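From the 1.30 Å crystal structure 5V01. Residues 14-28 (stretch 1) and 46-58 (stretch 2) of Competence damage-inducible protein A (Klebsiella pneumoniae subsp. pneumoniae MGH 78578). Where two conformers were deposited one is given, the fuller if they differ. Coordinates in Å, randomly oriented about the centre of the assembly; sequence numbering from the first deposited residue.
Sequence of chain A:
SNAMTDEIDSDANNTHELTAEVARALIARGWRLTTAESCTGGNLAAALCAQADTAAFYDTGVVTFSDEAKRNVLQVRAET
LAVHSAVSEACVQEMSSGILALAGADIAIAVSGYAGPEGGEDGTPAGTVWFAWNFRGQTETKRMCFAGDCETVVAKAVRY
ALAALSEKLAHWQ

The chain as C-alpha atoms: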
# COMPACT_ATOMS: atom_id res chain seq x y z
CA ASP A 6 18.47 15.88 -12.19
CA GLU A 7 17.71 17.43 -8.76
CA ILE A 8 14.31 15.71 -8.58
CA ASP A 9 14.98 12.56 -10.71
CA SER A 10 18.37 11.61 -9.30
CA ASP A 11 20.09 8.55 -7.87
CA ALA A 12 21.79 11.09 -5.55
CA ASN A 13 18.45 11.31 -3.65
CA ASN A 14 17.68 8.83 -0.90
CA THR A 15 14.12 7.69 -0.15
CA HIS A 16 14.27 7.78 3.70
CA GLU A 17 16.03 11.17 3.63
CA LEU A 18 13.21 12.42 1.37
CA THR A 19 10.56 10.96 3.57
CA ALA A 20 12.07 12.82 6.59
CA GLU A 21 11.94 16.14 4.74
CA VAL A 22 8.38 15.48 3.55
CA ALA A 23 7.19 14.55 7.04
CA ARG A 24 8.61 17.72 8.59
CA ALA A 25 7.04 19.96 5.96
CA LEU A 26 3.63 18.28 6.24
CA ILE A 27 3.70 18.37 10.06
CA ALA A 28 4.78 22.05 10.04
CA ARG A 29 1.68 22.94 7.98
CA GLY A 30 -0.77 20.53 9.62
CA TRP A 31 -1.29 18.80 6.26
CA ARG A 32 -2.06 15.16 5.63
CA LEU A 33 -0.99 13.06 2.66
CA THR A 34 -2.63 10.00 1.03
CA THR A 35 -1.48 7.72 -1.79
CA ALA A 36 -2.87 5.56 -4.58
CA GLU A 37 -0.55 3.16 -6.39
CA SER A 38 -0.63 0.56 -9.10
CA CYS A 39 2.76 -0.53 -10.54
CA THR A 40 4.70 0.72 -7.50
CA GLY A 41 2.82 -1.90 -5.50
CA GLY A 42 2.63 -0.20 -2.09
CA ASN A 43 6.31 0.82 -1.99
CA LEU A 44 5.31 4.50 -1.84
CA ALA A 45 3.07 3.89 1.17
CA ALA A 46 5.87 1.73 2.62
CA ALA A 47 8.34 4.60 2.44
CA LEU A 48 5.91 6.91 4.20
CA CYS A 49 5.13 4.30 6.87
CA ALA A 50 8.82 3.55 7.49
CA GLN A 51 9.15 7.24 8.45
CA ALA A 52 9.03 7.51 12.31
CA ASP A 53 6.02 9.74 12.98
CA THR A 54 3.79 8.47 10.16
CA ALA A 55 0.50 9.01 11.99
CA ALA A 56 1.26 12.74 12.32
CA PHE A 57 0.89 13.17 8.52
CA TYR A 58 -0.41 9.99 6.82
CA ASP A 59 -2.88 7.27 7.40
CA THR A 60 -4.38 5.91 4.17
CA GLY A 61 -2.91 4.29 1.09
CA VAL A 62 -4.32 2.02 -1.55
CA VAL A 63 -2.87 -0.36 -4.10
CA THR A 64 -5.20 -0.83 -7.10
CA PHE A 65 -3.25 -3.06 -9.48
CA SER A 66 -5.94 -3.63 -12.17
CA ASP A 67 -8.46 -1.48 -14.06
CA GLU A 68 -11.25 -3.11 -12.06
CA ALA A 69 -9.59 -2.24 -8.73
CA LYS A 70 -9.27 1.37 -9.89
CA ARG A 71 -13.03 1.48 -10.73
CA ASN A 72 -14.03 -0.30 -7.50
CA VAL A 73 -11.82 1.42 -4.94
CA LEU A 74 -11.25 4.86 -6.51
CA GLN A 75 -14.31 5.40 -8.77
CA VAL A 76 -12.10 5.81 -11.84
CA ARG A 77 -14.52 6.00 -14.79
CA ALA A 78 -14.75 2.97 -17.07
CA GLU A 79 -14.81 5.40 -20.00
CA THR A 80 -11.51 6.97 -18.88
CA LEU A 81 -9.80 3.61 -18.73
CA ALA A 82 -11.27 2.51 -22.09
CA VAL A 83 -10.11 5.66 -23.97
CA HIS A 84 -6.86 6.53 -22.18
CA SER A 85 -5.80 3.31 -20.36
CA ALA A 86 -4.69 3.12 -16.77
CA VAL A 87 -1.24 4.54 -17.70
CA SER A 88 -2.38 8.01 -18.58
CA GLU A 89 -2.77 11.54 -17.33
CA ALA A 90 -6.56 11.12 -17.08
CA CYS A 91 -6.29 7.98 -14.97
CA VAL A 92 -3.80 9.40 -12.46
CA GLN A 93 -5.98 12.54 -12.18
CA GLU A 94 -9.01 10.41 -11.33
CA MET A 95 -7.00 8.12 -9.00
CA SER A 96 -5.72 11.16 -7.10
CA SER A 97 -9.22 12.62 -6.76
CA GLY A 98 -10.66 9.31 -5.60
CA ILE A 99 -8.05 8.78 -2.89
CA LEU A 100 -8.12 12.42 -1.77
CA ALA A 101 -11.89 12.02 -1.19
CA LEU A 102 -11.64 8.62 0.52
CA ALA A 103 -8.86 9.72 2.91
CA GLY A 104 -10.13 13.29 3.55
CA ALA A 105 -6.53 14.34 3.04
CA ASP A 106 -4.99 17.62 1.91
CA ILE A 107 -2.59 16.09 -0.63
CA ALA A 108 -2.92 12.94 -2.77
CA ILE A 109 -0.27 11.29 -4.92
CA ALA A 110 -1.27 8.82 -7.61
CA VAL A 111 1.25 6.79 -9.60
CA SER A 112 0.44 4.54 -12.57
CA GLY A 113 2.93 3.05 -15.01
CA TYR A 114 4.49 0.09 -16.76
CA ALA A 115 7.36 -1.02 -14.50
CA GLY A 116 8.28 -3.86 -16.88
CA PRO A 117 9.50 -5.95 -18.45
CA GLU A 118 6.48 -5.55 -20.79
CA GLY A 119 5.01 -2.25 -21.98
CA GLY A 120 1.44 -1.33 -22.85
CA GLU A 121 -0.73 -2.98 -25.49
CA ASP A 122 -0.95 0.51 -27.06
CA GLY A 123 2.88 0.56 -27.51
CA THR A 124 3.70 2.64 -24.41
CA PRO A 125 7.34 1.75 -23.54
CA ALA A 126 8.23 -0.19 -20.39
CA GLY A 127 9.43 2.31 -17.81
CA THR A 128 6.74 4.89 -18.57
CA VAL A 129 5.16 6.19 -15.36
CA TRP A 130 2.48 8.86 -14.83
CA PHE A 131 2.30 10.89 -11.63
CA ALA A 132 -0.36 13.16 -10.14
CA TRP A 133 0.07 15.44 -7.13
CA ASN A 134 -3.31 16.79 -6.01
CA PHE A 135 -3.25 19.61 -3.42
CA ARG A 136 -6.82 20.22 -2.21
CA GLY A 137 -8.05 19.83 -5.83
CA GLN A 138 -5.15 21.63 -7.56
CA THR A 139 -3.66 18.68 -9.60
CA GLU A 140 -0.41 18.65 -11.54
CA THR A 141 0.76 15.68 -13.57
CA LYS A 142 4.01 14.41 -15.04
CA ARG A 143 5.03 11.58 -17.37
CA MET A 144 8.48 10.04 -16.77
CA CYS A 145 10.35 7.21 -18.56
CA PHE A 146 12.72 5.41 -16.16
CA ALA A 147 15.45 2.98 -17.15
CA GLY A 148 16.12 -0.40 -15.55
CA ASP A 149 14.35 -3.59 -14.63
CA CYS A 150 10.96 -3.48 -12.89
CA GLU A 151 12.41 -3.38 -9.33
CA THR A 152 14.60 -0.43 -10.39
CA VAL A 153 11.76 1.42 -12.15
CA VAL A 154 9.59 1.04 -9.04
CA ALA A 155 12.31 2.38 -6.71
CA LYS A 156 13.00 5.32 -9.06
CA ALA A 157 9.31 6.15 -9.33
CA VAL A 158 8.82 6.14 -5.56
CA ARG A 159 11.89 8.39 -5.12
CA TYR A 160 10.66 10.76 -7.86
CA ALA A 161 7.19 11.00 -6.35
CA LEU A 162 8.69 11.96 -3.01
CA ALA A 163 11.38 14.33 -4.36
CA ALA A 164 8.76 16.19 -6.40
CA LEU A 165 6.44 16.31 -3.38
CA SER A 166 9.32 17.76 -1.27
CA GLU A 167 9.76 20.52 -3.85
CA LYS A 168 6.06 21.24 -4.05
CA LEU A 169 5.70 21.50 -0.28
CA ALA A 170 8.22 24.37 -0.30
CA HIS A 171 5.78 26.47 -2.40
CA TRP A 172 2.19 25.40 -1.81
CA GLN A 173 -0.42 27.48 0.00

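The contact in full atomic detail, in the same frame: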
# COMPACT_ATOMS: atom_id res chain seq x y z
N ASN A 14 17.89 10.02 -1.71
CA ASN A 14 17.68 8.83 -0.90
C ASN A 14 16.25 8.86 -0.36
O ASN A 14 15.80 9.84 0.23
CB ASN A 14 18.68 8.78 0.24
CG ASN A 14 18.42 7.63 1.17
OD1 ASN A 14 17.70 7.78 2.18
ND2 ASN A 14 18.97 6.45 0.84
N THR A 15 15.54 7.74 -0.50
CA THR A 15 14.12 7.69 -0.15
C THR A 15 13.80 8.03 1.33
O THR A 15 12.91 8.79 1.58
CB THR A 15 13.50 6.37 -0.67
OG1 THR A 15 13.51 6.41 -2.11
CG2 THR A 15 12.09 6.17 -0.15
N HIS A 16 14.55 7.47 2.29
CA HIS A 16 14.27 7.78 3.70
C HIS A 16 14.62 9.24 4.05
O HIS A 16 13.92 9.88 4.83
CB HIS A 16 14.98 6.83 4.65
CG HIS A 16 14.38 6.78 6.02
ND1 HIS A 16 13.91 7.91 6.67
CD2 HIS A 16 14.20 5.75 6.89
CE1 HIS A 16 13.45 7.57 7.85
NE2 HIS A 16 13.61 6.27 8.02
N GLU A 17 15.70 9.76 3.47
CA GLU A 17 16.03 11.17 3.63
C GLU A 17 14.91 12.07 3.09
O GLU A 17 14.53 13.06 3.69
CB GLU A 17 17.35 11.41 2.92
CG GLU A 17 18.04 12.69 3.27
CD GLU A 17 19.41 12.79 2.64
OE1 GLU A 17 19.97 13.89 2.77
OE2 GLU A 17 19.92 11.82 2.03
N LEU A 18 14.32 11.67 1.96
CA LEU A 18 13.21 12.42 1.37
C LEU A 18 11.96 12.35 2.23
O LEU A 18 11.27 13.36 2.44
CB LEU A 18 12.90 11.91 -0.02
CG LEU A 18 13.90 12.27 -1.11
CD1 LEU A 18 13.57 11.46 -2.37
CD2 LEU A 18 13.92 13.77 -1.41
N THR A 19 11.70 11.16 2.73
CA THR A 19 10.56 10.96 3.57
C THR A 19 10.63 11.80 4.87
O THR A 19 9.61 12.32 5.34
CB THR A 19 10.39 9.47 3.86
OG1 THR A 19 10.25 8.73 2.64
CG2 THR A 19 9.19 9.32 4.61
N ALA A 20 11.84 11.97 5.40
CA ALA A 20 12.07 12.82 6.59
C ALA A 20 11.73 14.28 6.29
O ALA A 20 11.08 14.97 7.09
CB ALA A 20 13.49 12.69 7.08
N GLU A 21 12.18 14.75 5.13
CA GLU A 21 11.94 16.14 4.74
C GLU A 21 10.45 16.37 4.49
O GLU A 21 9.88 17.39 4.90
CB GLU A 21 12.78 16.45 3.51
CG GLU A 21 12.73 17.88 3.05
CD GLU A 21 13.65 18.13 1.87
OE1 GLU A 21 14.40 17.23 1.45
OE2 GLU A 21 13.57 19.24 1.33
N VAL A 22 9.82 15.40 3.82
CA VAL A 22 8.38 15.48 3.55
C VAL A 22 7.56 15.50 4.85
O VAL A 22 6.67 16.33 5.02
CB VAL A 22 7.92 14.32 2.65
CG1 VAL A 22 6.40 14.10 2.67
CG2 VAL A 22 8.42 14.55 1.22
N ALA A 23 7.89 14.59 5.76
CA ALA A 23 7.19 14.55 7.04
C ALA A 23 7.26 15.88 7.79
O ALA A 23 6.25 16.38 8.28
CB ALA A 23 7.76 13.44 7.89
N ARG A 24 8.46 16.46 7.87
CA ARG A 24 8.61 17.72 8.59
C ARG A 24 7.78 18.84 7.99
O ARG A 24 7.16 19.62 8.71
CB ARG A 24 10.08 18.12 8.65
CG ARG A 24 10.70 17.95 10.01
CD ARG A 24 12.20 18.21 9.96
NE ARG A 24 12.87 17.21 9.14
CZ ARG A 24 13.60 17.49 8.07
NH1 ARG A 24 13.78 18.75 7.68
NH2 ARG A 24 14.16 16.50 7.39
N ALA A 25 7.77 18.91 6.66
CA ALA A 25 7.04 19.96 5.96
C ALA A 25 5.53 19.79 6.12
O ALA A 25 4.81 20.76 6.36
CB ALA A 25 7.43 19.99 4.51
N LEU A 26 5.05 18.55 6.01
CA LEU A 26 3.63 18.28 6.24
C LEU A 26 3.22 18.61 7.67
O LEU A 26 2.20 19.28 7.88
CB LEU A 26 3.28 16.83 5.93
CG LEU A 26 3.33 16.44 4.46
CD1 LEU A 26 3.27 14.91 4.36
CD2 LEU A 26 2.21 17.07 3.65
N ILE A 27 4.00 18.15 8.64
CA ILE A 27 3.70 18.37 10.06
C ILE A 27 3.72 19.87 10.39
O ILE A 27 2.83 20.35 11.10
CB ILE A 27 4.65 17.56 10.97
CG1 ILE A 27 4.34 16.06 10.82
CG2 ILE A 27 4.50 17.96 12.44
CD1 ILE A 27 5.44 15.19 11.36
N ALA A 28 4.68 20.60 9.82
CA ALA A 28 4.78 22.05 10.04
C ALA A 28 3.54 22.80 9.57
O ALA A 28 3.18 23.84 10.17
CB ALA A 28 6.03 22.61 9.38
N ALA A 46 4.90 2.35 1.72
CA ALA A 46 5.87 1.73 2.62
C ALA A 46 6.96 2.72 3.03
O ALA A 46 7.38 2.72 4.18
CB ALA A 46 6.47 0.48 1.99
N ALA A 47 7.38 3.56 2.10
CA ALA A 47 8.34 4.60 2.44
C ALA A 47 7.79 5.55 3.49
O ALA A 47 8.46 5.92 4.47
CB ALA A 47 8.76 5.35 1.20
N LEU A 48 6.55 5.98 3.27
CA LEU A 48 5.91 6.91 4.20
C LEU A 48 5.64 6.31 5.58
O LEU A 48 5.68 7.02 6.60
CB LEU A 48 4.62 7.47 3.58
CG LEU A 48 4.88 8.30 2.32
CD1 LEU A 48 3.66 8.36 1.42
CD2 LEU A 48 5.41 9.68 2.66
N CYS A 49 5.35 5.01 5.61
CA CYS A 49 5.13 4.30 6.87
C CYS A 49 6.42 3.90 7.58
O CYS A 49 6.40 3.66 8.78
CB CYS A 49 4.22 3.10 6.66
SG CYS A 49 2.53 3.56 6.18
N ALA A 50 7.53 3.83 6.86
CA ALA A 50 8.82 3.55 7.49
C ALA A 50 9.26 4.79 8.25
O ALA A 50 9.94 4.70 9.22
CB ALA A 50 9.84 3.15 6.47
N GLN A 51 8.85 5.96 7.77
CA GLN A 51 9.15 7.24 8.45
C GLN A 51 8.56 7.26 9.88
O GLN A 51 7.44 6.83 10.08
CB GLN A 51 8.49 8.34 7.61
CG GLN A 51 8.71 9.77 8.01
CD GLN A 51 10.16 10.11 8.21
OE1 GLN A 51 11.03 9.74 7.40
NE2 GLN A 51 10.43 10.80 9.31
N ALA A 52 9.31 7.75 10.86
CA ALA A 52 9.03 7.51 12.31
C ALA A 52 7.71 8.01 12.91
O ALA A 52 7.18 7.44 13.89
CB ALA A 52 10.16 8.07 13.14
N ASP A 53 7.19 9.10 12.38
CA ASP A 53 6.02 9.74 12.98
C ASP A 53 4.89 9.73 11.95
O ASP A 53 4.18 10.72 11.79
CB ASP A 53 6.39 11.16 13.40
CG ASP A 53 5.38 11.79 14.36
OD1 ASP A 53 4.64 11.09 15.09
OD2 ASP A 53 5.36 13.04 14.40
N THR A 54 4.76 8.61 11.25
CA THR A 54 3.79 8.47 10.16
C THR A 54 2.40 9.03 10.48
O THR A 54 1.84 9.79 9.72
CB THR A 54 3.63 6.99 9.80
OG1 THR A 54 4.89 6.45 9.47
CG2 THR A 54 2.71 6.83 8.61
N ALA A 55 1.88 8.67 11.65
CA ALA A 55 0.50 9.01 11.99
C ALA A 55 0.27 10.52 12.08
O ALA A 55 -0.86 10.97 11.99
CB ALA A 55 0.12 8.35 13.29
N ALA A 56 1.35 11.29 12.27
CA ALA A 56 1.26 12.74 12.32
C ALA A 56 0.96 13.38 10.96
O ALA A 56 0.62 14.57 10.90
CB ALA A 56 2.53 13.32 12.90
N PHE A 57 1.12 12.62 9.87
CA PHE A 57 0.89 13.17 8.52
C PHE A 57 0.26 12.26 7.49
O PHE A 57 -0.01 12.69 6.38
CB PHE A 57 2.20 13.73 7.94
CG PHE A 57 3.25 12.68 7.70
CD1 PHE A 57 3.31 11.99 6.51
CD2 PHE A 57 4.13 12.33 8.72
CE1 PHE A 57 4.27 11.00 6.32
CE2 PHE A 57 5.09 11.37 8.53
CZ PHE A 57 5.14 10.68 7.34
N TYR A 58 0.03 10.99 7.82
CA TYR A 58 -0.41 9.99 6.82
C TYR A 58 -1.17 8.90 7.50
O TYR A 58 -0.75 8.40 8.55
CB TYR A 58 0.82 9.37 6.15
CG TYR A 58 0.55 8.30 5.10
CD1 TYR A 58 0.48 6.96 5.43
CD2 TYR A 58 0.40 8.64 3.78
CE1 TYR A 58 0.24 6.00 4.47
CE2 TYR A 58 0.17 7.71 2.81
CZ TYR A 58 0.09 6.37 3.14
OH TYR A 58 -0.10 5.43 2.16

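No hydrogen bond joins the two stretches with hydrogens placed; 571 Å² is buried, both sides summed, largely in packing contacts. The axes of helix 15-28 and helix 46-50 come to 9.2 Å at 68°; the second helix ends at Ala50, and Gln51, Asp53, Ala56 and Phe57 supply the contacts beyond it.

The apolar packing centres on Phe57. One face of its ring is covered by Ala23 CA, which sits 4.2 Å from the centroid of the Phe57 ring and 14° off its normal, the geometry of a CH-pi contact. Ala23 CB lies 3.4 Å from Phe57 CE2. Leu26 CD1 reaches Phe57 CD1 at 3.6 Å. The CA-to-CB bond of Ile27 points sideways, yet the end of the side chain comes nearer, bringing Ile27 CD1 to 3.8 Å from Ala56 CB and 4.1 Å from Phe57 CD2.

Near and just past the end of the second helix, small groups meet. Thr15 CG2 lies 3.7 Å from Ala47 CB, and Thr19 CG2 is 3.5 Å from Ala47 O and 3.2 Å from Gln51 CB. The last is tight for two carbons; Thr19 was deposited in two conformers, of which one is given. Thr19 OG1 donates to Thr15 O at 2.9 Å, while Thr19 CG2 makes these contacts with Ala47 and Gln51.

Polar proximity is a separate matter. Gln51 OE1 stands 3.1 Å from Ala20 N, but the angle is poor, and Ala20 N already donates to His16 O at 3.0 Å. His16 ND1 to Gln51 OE1, at 3.5 Å, fails on angle too; Gln51 OE1 lies oblique to the imidazole, 3.3 Å from His16 CE1.

Within the stretches, Asn14 OD1 accepts from Glu17 N (3.1 Å, 166°), a capping bond at the start of helix 15-28, and Phe57 N donates to Thr54 O at 2.9 Å.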